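Local coordinates for protein L-ribulose 3-epimerase (PDB 3VYL) that epimerises ketoses at carbon 3, probably interconverting L-ribulose and L-xylulose most efficiently, with a manganese ion bound in a TIM barrel, at residues Ala104-Ser108 / Ala109-Leu113; His178-Thr181 / Phe182-Asn185; Ile220-Ala223 / Ala224-Asp227; Asn251-Lys255 / Thr256-Arg260. All coordinates share one frame; numbering follows the deposited sequence.

Contact 1: residues Ala104-Ser108 / Ala109-Leu113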
# COMPACT_ATOMS: atom_id res chain seq x y z
N ALA A 104 27.81 -1.52 -15.39
CA ALA A 104 26.85 -0.75 -14.62
C ALA A 104 27.45 -0.04 -13.40
O ALA A 104 28.61 -0.08 -13.19
CB ALA A 104 25.69 -1.64 -14.23
N GLY A 105 26.64 0.63 -12.61
CA GLY A 105 27.14 1.31 -11.44
C GLY A 105 27.12 2.79 -11.58
O GLY A 105 26.45 3.32 -12.42
N ILE A 106 27.85 3.47 -10.73
CA ILE A 106 27.93 4.91 -10.80
C ILE A 106 29.05 5.27 -11.69
O ILE A 106 30.18 5.15 -11.37
CB ILE A 106 28.16 5.51 -9.42
CG1 ILE A 106 27.30 4.81 -8.39
CG2 ILE A 106 27.77 6.96 -9.40
CD1 ILE A 106 27.09 5.67 -7.19
N LEU A 107 28.67 5.73 -12.85
CA LEU A 107 29.52 5.85 -13.98
C LEU A 107 29.56 7.27 -14.40
O LEU A 107 30.26 7.61 -15.28
CB LEU A 107 28.90 5.05 -15.10
CG LEU A 107 29.38 3.65 -15.39
CD1 LEU A 107 29.47 2.75 -14.21
CD2 LEU A 107 28.48 3.03 -16.40
N SER A 108 28.77 8.09 -13.76
CA SER A 108 28.59 9.48 -14.21
C SER A 108 29.29 10.54 -13.39
O SER A 108 29.36 11.70 -13.80
CB SER A 108 27.10 9.80 -14.25
OG SER A 108 26.43 9.15 -13.18
N ALA A 109 29.76 10.16 -12.20
CA ALA A 109 30.33 11.10 -11.25
C ALA A 109 30.87 10.31 -10.07
O ALA A 109 30.69 9.09 -10.00
CB ALA A 109 29.27 12.08 -10.79
N GLY A 110 31.55 10.98 -9.13
CA GLY A 110 32.11 10.26 -7.99
C GLY A 110 31.04 9.61 -7.12
O GLY A 110 30.01 10.22 -6.85
N HIS A 111 31.28 8.36 -6.72
CA HIS A 111 30.46 7.67 -5.70
C HIS A 111 30.75 8.18 -4.31
O HIS A 111 31.83 7.96 -3.75
CB HIS A 111 30.72 6.16 -5.75
CG HIS A 111 29.78 5.34 -4.87
ND1 HIS A 111 30.04 4.06 -4.51
CD2 HIS A 111 28.56 5.67 -4.28
CE1 HIS A 111 29.04 3.59 -3.75
NE2 HIS A 111 28.14 4.57 -3.60
N GLY A 112 29.79 8.88 -3.72
CA GLY A 112 29.98 9.40 -2.38
C GLY A 112 29.23 10.69 -2.14
O GLY A 112 28.64 11.25 -3.07
N LEU A 113 29.24 11.16 -0.89
CA LEU A 113 28.65 12.44 -0.55
C LEU A 113 29.56 13.55 -1.03
O LEU A 113 30.74 13.60 -0.67
CB LEU A 113 28.40 12.56 0.96
CG LEU A 113 27.81 13.90 1.46
CD1 LEU A 113 26.55 14.31 0.72
CD2 LEU A 113 27.53 13.83 2.95

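Contact 2: residues His178-Thr181 / Phe182-Asn185. With MN (manganese (II) ion), chain I.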
# COMPACT_ATOMS: atom_id res chain seq x y z
N HIS A 178 20.39 2.40 -15.24
CA HIS A 178 20.49 1.39 -14.22
C HIS A 178 19.73 1.95 -13.05
O HIS A 178 20.15 2.91 -12.41
CB HIS A 178 21.96 1.13 -13.90
CG HIS A 178 22.19 0.14 -12.77
ND1 HIS A 178 23.41 -0.05 -12.22
CD2 HIS A 178 21.32 -0.68 -12.07
CE1 HIS A 178 23.32 -0.96 -11.24
NE2 HIS A 178 22.04 -1.34 -11.14
N LEU A 179 18.56 1.37 -12.82
CA LEU A 179 17.69 1.77 -11.71
C LEU A 179 17.86 0.84 -10.49
O LEU A 179 18.08 -0.37 -10.63
CB LEU A 179 16.24 1.80 -12.19
CG LEU A 179 15.89 2.75 -13.34
CD1 LEU A 179 14.40 2.67 -13.61
CD2 LEU A 179 16.29 4.19 -13.06
N ASP A 180 17.74 1.41 -9.29
CA ASP A 180 17.91 0.64 -8.07
C ASP A 180 16.79 0.99 -7.07
O ASP A 180 16.70 2.12 -6.59
CB ASP A 180 19.31 0.93 -7.50
CG ASP A 180 19.61 0.16 -6.22
OD1 ASP A 180 18.71 0.02 -5.37
OD2 ASP A 180 20.78 -0.27 -6.04
N THR A 181 15.96 0.00 -6.76
CA THR A 181 14.78 0.22 -5.93
C THR A 181 15.10 0.91 -4.59
O THR A 181 14.37 1.82 -4.18
CB THR A 181 14.03 -1.09 -5.70
OG1 THR A 181 14.87 -2.00 -4.99
CG2 THR A 181 13.61 -1.71 -7.02
N PHE A 182 16.19 0.52 -3.95
CA PHE A 182 16.68 1.19 -2.74
C PHE A 182 16.89 2.70 -2.95
O PHE A 182 16.49 3.51 -2.12
CB PHE A 182 17.96 0.52 -2.22
CG PHE A 182 18.71 1.35 -1.21
CD1 PHE A 182 18.30 1.38 0.11
CD2 PHE A 182 19.81 2.12 -1.60
CE1 PHE A 182 18.97 2.16 1.03
CE2 PHE A 182 20.48 2.89 -0.68
CZ PHE A 182 20.06 2.91 0.63
N HIS A 183 17.51 3.08 -4.06
CA HIS A 183 17.72 4.50 -4.36
C HIS A 183 16.46 5.20 -4.81
O HIS A 183 16.22 6.37 -4.46
CB HIS A 183 18.82 4.65 -5.39
CG HIS A 183 20.16 4.15 -4.92
ND1 HIS A 183 20.86 4.78 -3.96
CD2 HIS A 183 20.91 3.05 -5.30
CE1 HIS A 183 22.00 4.11 -3.73
NE2 HIS A 183 22.03 3.05 -4.55
N MET A 184 15.64 4.48 -5.58
CA MET A 184 14.40 5.01 -6.13
C MET A 184 13.42 5.40 -5.04
O MET A 184 12.78 6.45 -5.11
CB MET A 184 13.75 4.01 -7.09
CG MET A 184 14.41 3.97 -8.47
SD MET A 184 13.43 3.10 -9.72
CE MET A 184 13.68 1.40 -9.21
N ASN A 185 13.31 4.54 -4.02
CA ASN A 185 12.36 4.77 -2.94
C ASN A 185 12.68 6.05 -2.16
O ASN A 185 11.78 6.65 -1.58
CB ASN A 185 12.29 3.57 -2.01
CG ASN A 185 10.93 3.44 -1.34
OD1 ASN A 185 9.92 3.20 -2.01
ND2 ASN A 185 10.89 3.59 -0.01
MN MN I . 22.65 -0.60 -6.83
O HOH W 1 24.40 0.37 -5.55

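Contact 3: residues Ile220-Ala223 / Ala224-Asp227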
# COMPACT_ATOMS: atom_id res chain seq x y z
N ILE A 220 9.51 -0.81 0.98
CA ILE A 220 9.32 -0.71 -0.47
C ILE A 220 8.12 -1.54 -0.90
O ILE A 220 7.89 -2.65 -0.39
CB ILE A 220 10.59 -1.08 -1.27
CG1 ILE A 220 11.67 0.00 -1.09
CG2 ILE A 220 10.26 -1.27 -2.75
CD1 ILE A 220 12.98 -0.26 -1.80
N ASP A 221 7.34 -0.97 -1.81
CA ASP A 221 6.20 -1.62 -2.41
C ASP A 221 6.69 -2.37 -3.62
O ASP A 221 6.73 -1.79 -4.72
CB ASP A 221 5.20 -0.56 -2.87
CG ASP A 221 3.85 -1.14 -3.26
OD1 ASP A 221 3.72 -2.37 -3.49
OD2 ASP A 221 2.90 -0.33 -3.32
N PHE A 222 7.04 -3.64 -3.44
CA PHE A 222 7.61 -4.42 -4.55
C PHE A 222 6.59 -4.88 -5.59
O PHE A 222 6.92 -5.00 -6.76
CB PHE A 222 8.46 -5.59 -4.05
CG PHE A 222 9.80 -5.17 -3.53
CD1 PHE A 222 10.05 -5.14 -2.17
CD2 PHE A 222 10.79 -4.76 -4.41
CE1 PHE A 222 11.29 -4.72 -1.69
CE2 PHE A 222 12.03 -4.35 -3.94
CZ PHE A 222 12.27 -4.33 -2.58
N ALA A 223 5.35 -5.12 -5.16
CA ALA A 223 4.30 -5.50 -6.11
C ALA A 223 4.14 -4.38 -7.11
O ALA A 223 4.08 -4.63 -8.31
CB ALA A 223 3.00 -5.83 -5.41
N ALA A 224 4.12 -3.14 -6.63
CA ALA A 224 4.01 -1.99 -7.53
C ALA A 224 5.17 -1.94 -8.52
O ALA A 224 5.00 -1.49 -9.65
CB ALA A 224 3.92 -0.70 -6.74
N ILE A 225 6.34 -2.41 -8.09
CA ILE A 225 7.55 -2.39 -8.91
C ILE A 225 7.53 -3.51 -9.96
O ILE A 225 7.88 -3.29 -11.12
CB ILE A 225 8.82 -2.48 -8.02
CG1 ILE A 225 8.98 -1.20 -7.20
CG2 ILE A 225 10.07 -2.72 -8.86
CD1 ILE A 225 10.11 -1.21 -6.20
N PHE A 226 7.12 -4.70 -9.55
CA PHE A 226 7.00 -5.81 -10.49
C PHE A 226 5.90 -5.54 -11.52
O PHE A 226 6.06 -5.88 -12.70
CB PHE A 226 6.79 -7.14 -9.75
CG PHE A 226 7.92 -7.50 -8.81
CD1 PHE A 226 9.25 -7.28 -9.17
CD2 PHE A 226 7.66 -8.10 -7.59
CE1 PHE A 226 10.29 -7.63 -8.31
CE2 PHE A 226 8.68 -8.46 -6.72
CZ PHE A 226 10.00 -8.22 -7.08
N ASP A 227 4.81 -4.91 -11.06
CA ASP A 227 3.72 -4.45 -11.93
C ASP A 227 4.18 -3.42 -12.96
O ASP A 227 3.77 -3.48 -14.12
CB ASP A 227 2.59 -3.82 -11.12
CG ASP A 227 1.71 -4.83 -10.43
OD1 ASP A 227 0.82 -4.40 -9.69
OD2 ASP A 227 1.89 -6.05 -10.60

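Contact 4: residues Asn251-Lys255 / Thr256-Arg260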
# COMPACT_ATOMS: atom_id res chain seq x y z
N ASN A 251 35.94 0.36 2.37
CA ASN A 251 35.59 1.46 1.46
C ASN A 251 34.08 1.55 1.20
O ASN A 251 33.49 2.64 1.27
CB ASN A 251 36.36 1.32 0.13
CG ASN A 251 35.99 2.40 -0.89
OD1 ASN A 251 36.32 3.58 -0.72
ND2 ASN A 251 35.32 1.99 -1.97
N LEU A 252 33.46 0.41 0.92
CA LEU A 252 32.04 0.36 0.58
C LEU A 252 31.13 0.48 1.81
O LEU A 252 30.12 1.18 1.77
CB LEU A 252 31.73 -0.93 -0.19
CG LEU A 252 30.39 -0.98 -0.91
CD1 LEU A 252 30.37 -0.03 -2.11
CD2 LEU A 252 30.10 -2.41 -1.34
N SER A 253 31.50 -0.23 2.88
CA SER A 253 30.82 -0.11 4.17
C SER A 253 30.70 1.34 4.59
O SER A 253 29.66 1.76 5.09
CB SER A 253 31.57 -0.88 5.26
OG SER A 253 30.96 -2.13 5.52
N LYS A 254 31.77 2.11 4.36
CA LYS A 254 31.78 3.51 4.76
C LYS A 254 31.02 4.44 3.79
O LYS A 254 30.29 5.32 4.25
CB LYS A 254 33.22 3.99 5.01
CG LYS A 254 33.90 3.31 6.19
CD LYS A 254 35.29 3.89 6.44
CE LYS A 254 36.28 2.86 6.98
NZ LYS A 254 35.85 2.16 8.23
N LYS A 255 31.16 4.23 2.49
CA LYS A 255 30.44 5.05 1.50
C LYS A 255 28.93 4.80 1.49
O LYS A 255 28.14 5.69 1.21
CB LYS A 255 30.99 4.83 0.09
CG LYS A 255 32.01 5.84 -0.36
CD LYS A 255 32.49 5.50 -1.77
CE LYS A 255 33.69 6.34 -2.18
NZ LYS A 255 34.11 6.08 -3.59
N THR A 256 28.52 3.57 1.77
CA THR A 256 27.10 3.26 1.77
C THR A 256 26.57 3.18 3.21
O THR A 256 25.43 2.77 3.43
CB THR A 256 26.78 1.97 1.00
OG1 THR A 256 27.44 0.88 1.63
CG2 THR A 256 27.27 2.09 -0.42
N ALA A 257 27.42 3.59 4.16
CA ALA A 257 27.07 3.73 5.58
C ALA A 257 26.42 2.49 6.18
O ALA A 257 25.36 2.58 6.81
CB ALA A 257 26.20 4.96 5.81
N ILE A 258 27.06 1.34 5.99
CA ILE A 258 26.58 0.11 6.61
C ILE A 258 27.14 0.03 8.02
O ILE A 258 28.29 -0.36 8.22
CB ILE A 258 26.98 -1.14 5.82
CG1 ILE A 258 26.64 -0.99 4.35
CG2 ILE A 258 26.34 -2.39 6.43
CD1 ILE A 258 27.39 -1.97 3.49
N TRP A 259 26.30 0.38 8.98
CA TRP A 259 26.68 0.49 10.37
C TRP A 259 26.20 -0.69 11.16
O TRP A 259 26.69 -0.97 12.26
CB TRP A 259 26.04 1.73 10.95
CG TRP A 259 26.39 3.00 10.21
CD1 TRP A 259 25.54 4.05 9.89
CD2 TRP A 259 27.71 3.40 9.69
NE1 TRP A 259 26.23 5.05 9.24
CE2 TRP A 259 27.53 4.71 9.08
CE3 TRP A 259 28.97 2.81 9.66
CZ2 TRP A 259 28.58 5.39 8.50
CZ3 TRP A 259 30.01 3.51 9.06
CH2 TRP A 259 29.82 4.77 8.49
N ARG A 260 25.20 -1.36 10.61
CA ARG A 260 24.55 -2.45 11.29
C ARG A 260 24.21 -3.48 10.25
O ARG A 260 23.95 -3.14 9.09
CB ARG A 260 23.29 -1.98 12.04
CG ARG A 260 22.20 -1.41 11.17
CD ARG A 260 21.14 -0.65 11.94
NE ARG A 260 20.18 -0.11 10.98
CZ ARG A 260 18.96 -0.60 10.76
NH1 ARG A 260 18.51 -1.63 11.47
NH2 ARG A 260 18.19 -0.05 9.84

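Contact 1: residues Ala104-Ser108 / Ala109-Leu113
I106 and H111 meet where the loop after strand 102-104 doubles back on itself, at the C-terminal end of a barrel strand. The two side chains cross at about a right angle, and the touching is done by the isoleucine's far methyl: I106 CD1 lies 3.3 Å from H111 CD2, with H111 CG next at 3.6 Å. I106 CG1 lies over one face of the imidazole near its rim, 4.2 Å above the plane, while CD1 comes in obliquely. Two torsions set it up. I106 carries CG1 anti to its carbonyl carbon (chi1 -42°), which leaves CG2 to face the A109 carbonyl, with I106 CG2 to A109 O at 3.7 Å; H111 swings CG opposite its own N (chi1 -172°).

The I106 end is the dense one. Its side chain is buried, also touches V149, and lies about 5 Å from that of the metal ligand E147 and about 7 Å from manganese. Across the bend the packing thins: H111 is partly exposed, and L113, which makes no contact with 104-108, packs instead on W259 of the second subunit. G105, where the chain turns its corner, has backbone angles at which a CB would run into the preceding carbonyl O.

No hydrogen bond joins the two segments. The polar partners lie outside them: H111 NE2 bonds E153 OE1, and the backbone oxygen S108 O bonds S126 OG of helix 120-139. The segments themselves therefore meet through apolar side-chain contact, and these hydrogen bonds go to the surroundings.

Contact 2: residues His178-Thr181 / Phe182-Asn185
The H183 imidazole presents its edge to D180, whose CB lies in the ring plane, as does the manganese-bound water; one face is covered by F182 CD2, 3.6 Å above the ring centre. In turn, H183 CE1 sits at the edge of the F182 ring, in its plane. D180 is both a metal ligand and an N-cap, placed where strand 175-180 of the TIM barrel gives way to helix 181-187. Its carboxylate is turned 73° from the H183 ring and 66° from that of F182.

The cap uses D180 OD1, which takes a weak bond from F182 N at 2.9 Å. Backbone bonds then start the helix, M184 N to D180 O at 2.8 Å and N185 N to T181 O at 2.9 Å. Farther along the helix, M184 bends at its third torsion and brings CE to 3.9 Å from L179 CB.

Outside, N150 bonds H183 ND1, R212 makes a cation-pi contact with F182, and E147, H206 and E241 complete the protein ligands of the metal. The carboxylate divides its oxygens: with D180 CG anti to its backbone N (chi1 -179°), OD1 makes the weak cap and D180 OD2 binds manganese at 2.1 Å.

Contact 3: residues Ile220-Ala223 / Ala224-Asp227
Matching first torsions bring I220 and I225 together: each holds CG1 anti to its carbonyl carbon, at -70° and -68°, and the extended I225 chain carries CD1 to within 3.5 Å of I220 CG2. That same I220 CG2 rests over the centre of the F222 ring, 3.5 Å above its plane, while F222 and I225 run side by side with F222 CD2 4.0 Å from I225 CD1. These three side chains form a continuous apolar patch across the start of helix 222-231.

D221 caps this helix. Its OD1 accepts from A224 N at 3.3 Å, and the donor stands well above the carboxylate plane, 67° out of it. The aspartate is exposed, so the cap lies at the surface, while I220, F222, I225 and F226 are buried. Regular turns follow: F226 N bonds F222 O at 2.8 Å and D227 N bonds A223 O at 2.9 Å.

F226 lays one face of its ring against the F222 carbonyl, with F222 O 3.3 Å from F226 CD2, and brings CE2 to 3.9 Å from F222 CB. It also packs on F276, L281 and A284 of helix 266-292. Reduced to a serine, F226 would probably leave F222 O and CB without the ring beside them and open a gap against those three residues.

D227 anchors its OD1 in a salt bridge to K287 of that helix. The unit belongs to the beta-alpha-beta crossover from strand 202-207 to strand 238-240: I225 reaches V191 and I195 of helix 191-197, and I220, F222 and I225 touch T181 of helix 181-187.

Contact 4: residues Asn251-Lys255 / Thr256-Arg260
The L252 carbonyl oxygen is gripped twice by T256, from opposite faces of its plane. T256 N reaches L252 O at 2.9 Å as the last regular helical bond, and the hydroxyl T256 OG1 donates to L252 O at 2.7 Å, arriving from 39° out of the carbonyl plane. The hydroxyl gets there because OG1 sits between the backbone N and the carbonyl carbon (chi1 62°), folded back over the helix end. The methyl branch meets the leucine, with T256 CG2 4.1 Å from L252 CD1. A valine in place of T256 removes OG1, and L252 O would probably lose the second of its two donors.

Beyond this residue helix 250-255 closes in a Schellman motif. A257, at a positive phi of 52°, is the C-prime residue: I258 N bonds S253 O at 2.8 Å, in the carbonyl plane, and A257 N gives a weak bond to K254 O at 3.4 Å. The Schellman turn also brings I258 CD1 to 4.1 Å from S253 OG, and W259 lays one face over A257 C, which stands 3.7 Å above the ring centre.

After the turn the chain lies at a subunit interface. W259 NE1 donates to R151 O of the second subunit, and R260 NH2 makes a salt bridge to E187 OE1 of that subunit. The contact thus relies on hydrogen bonds more than on apolar fit: L252 O keeps its helical donor and gains the T256 hydroxyl as a second, while S253 O and K254 O, at the helix end, are met by I258 N and, weakly, A257 N.

How the contacts relate
In chain order, contacts 1 to 4 follow one another round the TIM barrel. Contact 1 leaves strand 102-104 and contact 2 ends strand 175-180; their centres are 14 Å apart, and they touch where A104 CB approaches H178 ND1. Contact 3, at the start of helix 222-231, packs against contact 2 through T181 and N185, with centres 12 Å apart. Contact 4 ends helix 250-255, reaching contact 1 through H111 but staying about 6 Å from contact 2 at the nearest atoms. Contacts 1 and 3 do not touch. Contact 2 therefore links the manganese site to the outer helix layer, while contacts 1, 2 and 4 each extend to the second subunit.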